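Local coordinates for protein ketosynthase (Streptomyces sp. MSC090213JE08, PDB 6KXD) that probably elongates acyl chains carried on an acyl carrier protein by decarboxylative condensation with malonyl units, as the ketosynthase of a highly reducing type II polyketide synthase, at residues A[50-55]-A[207-212]. Sequence-based numbering, arbitrary orientation.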
loop_
_atom_site.group_PDB
_atom_site.type_symbol
_atom_site.label_atom_id
_atom_site.label_comp_id
_atom_site.label_asym_id
_atom_site.label_seq_id
_atom_site.Cartn_x
_atom_site.Cartn_y
_atom_site.Cartn_z
ATOM N N PHE A 50 0.102 29.372 7.772
ATOM C CA PHE A 50 -0.954 28.653 7.061
ATOM C C PHE A 50 -2.269 29.431 7.138
ATOM O O PHE A 50 -3.235 29.064 6.448
ATOM C CB PHE A 50 -1.166 27.256 7.663
ATOM C CG PHE A 50 -0.136 26.244 7.247
ATOM C CD1 PHE A 50 -0.290 25.553 6.060
ATOM C CD2 PHE A 50 0.977 25.968 8.030
ATOM C CE1 PHE A 50 0.655 24.624 5.661
ATOM C CE2 PHE A 50 1.915 25.030 7.629
ATOM C CZ PHE A 50 1.769 24.384 6.427
ATOM N N GLY A 51 -2.310 30.443 8.023
ATOM C CA GLY A 51 -3.490 31.259 8.284
ATOM C C GLY A 51 -4.561 30.459 8.991
ATOM O O GLY A 51 -5.692 30.858 9.055
ATOM N N GLN A 52 -4.186 29.295 9.525
ATOM C CA GLN A 52 -5.143 28.268 9.905
ATOM C C GLN A 52 -4.414 27.208 10.735
ATOM O O GLN A 52 -3.228 27.029 10.522
ATOM C CB GLN A 52 -5.678 27.625 8.635
ATOM C CG GLN A 52 -7.112 27.178 8.732
ATOM C CD GLN A 52 -7.471 26.558 7.405
ATOM O OE1 GLN A 52 -7.190 27.120 6.337
ATOM N NE2 GLN A 52 -8.067 25.381 7.470
ATOM N N ASN A 53 -5.067 26.635 11.747
ATOM C CA ASN A 53 -4.287 25.759 12.668
ATOM C C ASN A 53 -5.158 24.708 13.377
ATOM O O ASN A 53 -4.794 24.229 14.458
ATOM C CB ASN A 53 -3.498 26.585 13.689
ATOM C CG ASN A 53 -4.337 26.924 14.898
ATOM O OD1 ASN A 53 -5.538 27.130 14.767
ATOM N ND2 ASN A 53 -3.742 26.869 16.078
ATOM N N THR A 54 -6.257 24.287 12.743
ATOM C CA THR A 54 -7.126 23.237 13.252
ATOM C C THR A 54 -6.930 21.950 12.432
ATOM O O THR A 54 -6.790 21.982 11.218
ATOM C CB THR A 54 -8.593 23.657 13.184
ATOM O OG1 THR A 54 -8.709 24.895 13.895
ATOM C CG2 THR A 54 -9.532 22.614 13.741
ATOM N N ALA A 55 -6.947 20.821 13.123
ATOM C CA ALA A 55 -6.883 19.496 12.521
ATOM C C ALA A 55 -7.564 18.584 13.518
ATOM O O ALA A 55 -7.973 19.058 14.576
ATOM C CB ALA A 55 -5.463 19.103 12.264
ATOM N N LEU A 207 -0.632 20.345 1.649
ATOM C CA LEU A 207 -1.243 19.833 0.421
ATOM C C LEU A 207 -2.695 20.284 0.324
ATOM O O LEU A 207 -3.056 20.979 -0.628
ATOM C CB LEU A 207 -1.082 18.307 0.408
ATOM C CG LEU A 207 -1.995 17.473 -0.487
ATOM C CD1 LEU A 207 -2.506 18.216 -1.687
ATOM C CD2 LEU A 207 -1.239 16.207 -0.905
ATOM N N PHE A 208 -3.509 19.979 1.336
ATOM C CA PHE A 208 -4.934 20.270 1.272
ATOM C C PHE A 208 -5.176 21.779 1.327
ATOM O O PHE A 208 -6.020 22.300 0.611
ATOM C CB PHE A 208 -5.691 19.459 2.309
ATOM C CG PHE A 208 -5.811 18.034 1.841
ATOM C CD1 PHE A 208 -6.777 17.684 0.908
ATOM C CD2 PHE A 208 -4.895 17.074 2.244
ATOM C CE1 PHE A 208 -6.874 16.381 0.451
ATOM C CE2 PHE A 208 -4.994 15.767 1.787
ATOM C CZ PHE A 208 -5.975 15.429 0.883
ATOM N N LYS A 209 -4.360 22.475 2.108
ATOM C CA LYS A 209 -4.430 23.942 2.130
ATOM C C LYS A 209 -4.283 24.454 0.699
ATOM O O LYS A 209 -5.122 25.193 0.199
ATOM C CB LYS A 209 -3.319 24.533 2.997
ATOM C CG LYS A 209 -3.290 26.052 3.064
ATOM C CD LYS A 209 -4.514 26.660 3.689
ATOM C CE LYS A 209 -4.524 28.163 3.470
ATOM N NZ LYS A 209 -5.491 28.838 4.368
ATOM N N ARG A 210 -3.198 24.053 0.052
ATOM C CA ARG A 210 -2.865 24.582 -1.256
ATOM C C ARG A 210 -3.922 24.211 -2.304
ATOM O O ARG A 210 -4.094 24.939 -3.276
ATOM C CB ARG A 210 -1.503 24.114 -1.753
ATOM C CG ARG A 210 -1.104 24.751 -3.077
ATOM C CD ARG A 210 -1.283 26.264 -3.098
ATOM N NE ARG A 210 -0.834 26.788 -4.357
ATOM C CZ ARG A 210 -1.607 26.894 -5.427
ATOM N NH1 ARG A 210 -2.883 26.554 -5.368
ATOM N NH2 ARG A 210 -1.099 27.343 -6.559
ATOM N N PHE A 211 -4.594 23.080 -2.109
ATOM C CA PHE A 211 -5.725 22.670 -2.928
ATOM C C PHE A 211 -6.981 23.513 -2.652
ATOM O O PHE A 211 -7.951 23.393 -3.388
ATOM C CB PHE A 211 -5.999 21.180 -2.702
ATOM C CG PHE A 211 -5.446 20.288 -3.782
ATOM C CD1 PHE A 211 -4.319 20.660 -4.501
ATOM C CD2 PHE A 211 -6.085 19.104 -4.110
ATOM C CE1 PHE A 211 -3.832 19.854 -5.517
ATOM C CE2 PHE A 211 -5.600 18.302 -5.130
ATOM C CZ PHE A 211 -4.469 18.672 -5.823
ATOM N N GLY A 212 -6.981 24.349 -1.605
ATOM C CA GLY A 212 -8.190 25.064 -1.176
ATOM C C GLY A 212 -9.257 24.104 -0.668
ATOM O O GLY A 212 -10.432 24.412 -0.671
#
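Lys209 reaches out from the last turn of helix 202-210 and puts its ammonium group between two carbonyl oxygens of the loop that leads into strand 54-55. NZ of Lys209 donates a hydrogen bond of 3.1 Å to the backbone O of Phe50, lying almost on the extension of that C=O bond (165° at the oxygen). It donates another to the Gln52 amide: NZ of Lys209 sits 3.1 Å from OE1 of Gln52, within the plane of the carbonyl. The lysine gets there with CG anti to the backbone N (chi1 179°), a single bend at chi2 (63°) and a straight run to NZ. Lower on the same chain, CG of Lys209 comes up to the edge of the Phe50 ring, 4.3 Å from CD1. That buried ring also packs on Arg202 and Ala206 and meets the Phe205 ring, which sets it against helix 202-210, while Pro141 of the other subunit touches it too. An alanine in place of Lys209 would probably leave both oxygens without this donor and the Gln52 amide freer to turn. The contact thus ties loop to helix end within the N-terminal ketoacyl synthase domain of the thiolase-like fold, beside the dimer partner. With carbonyl oxygens across the contact and a cation-pi contact to Phe142 of the other subunit, the ammonium is probably stabilised by dipoles and pi electrons; neither bond across the two segments is a salt bridge.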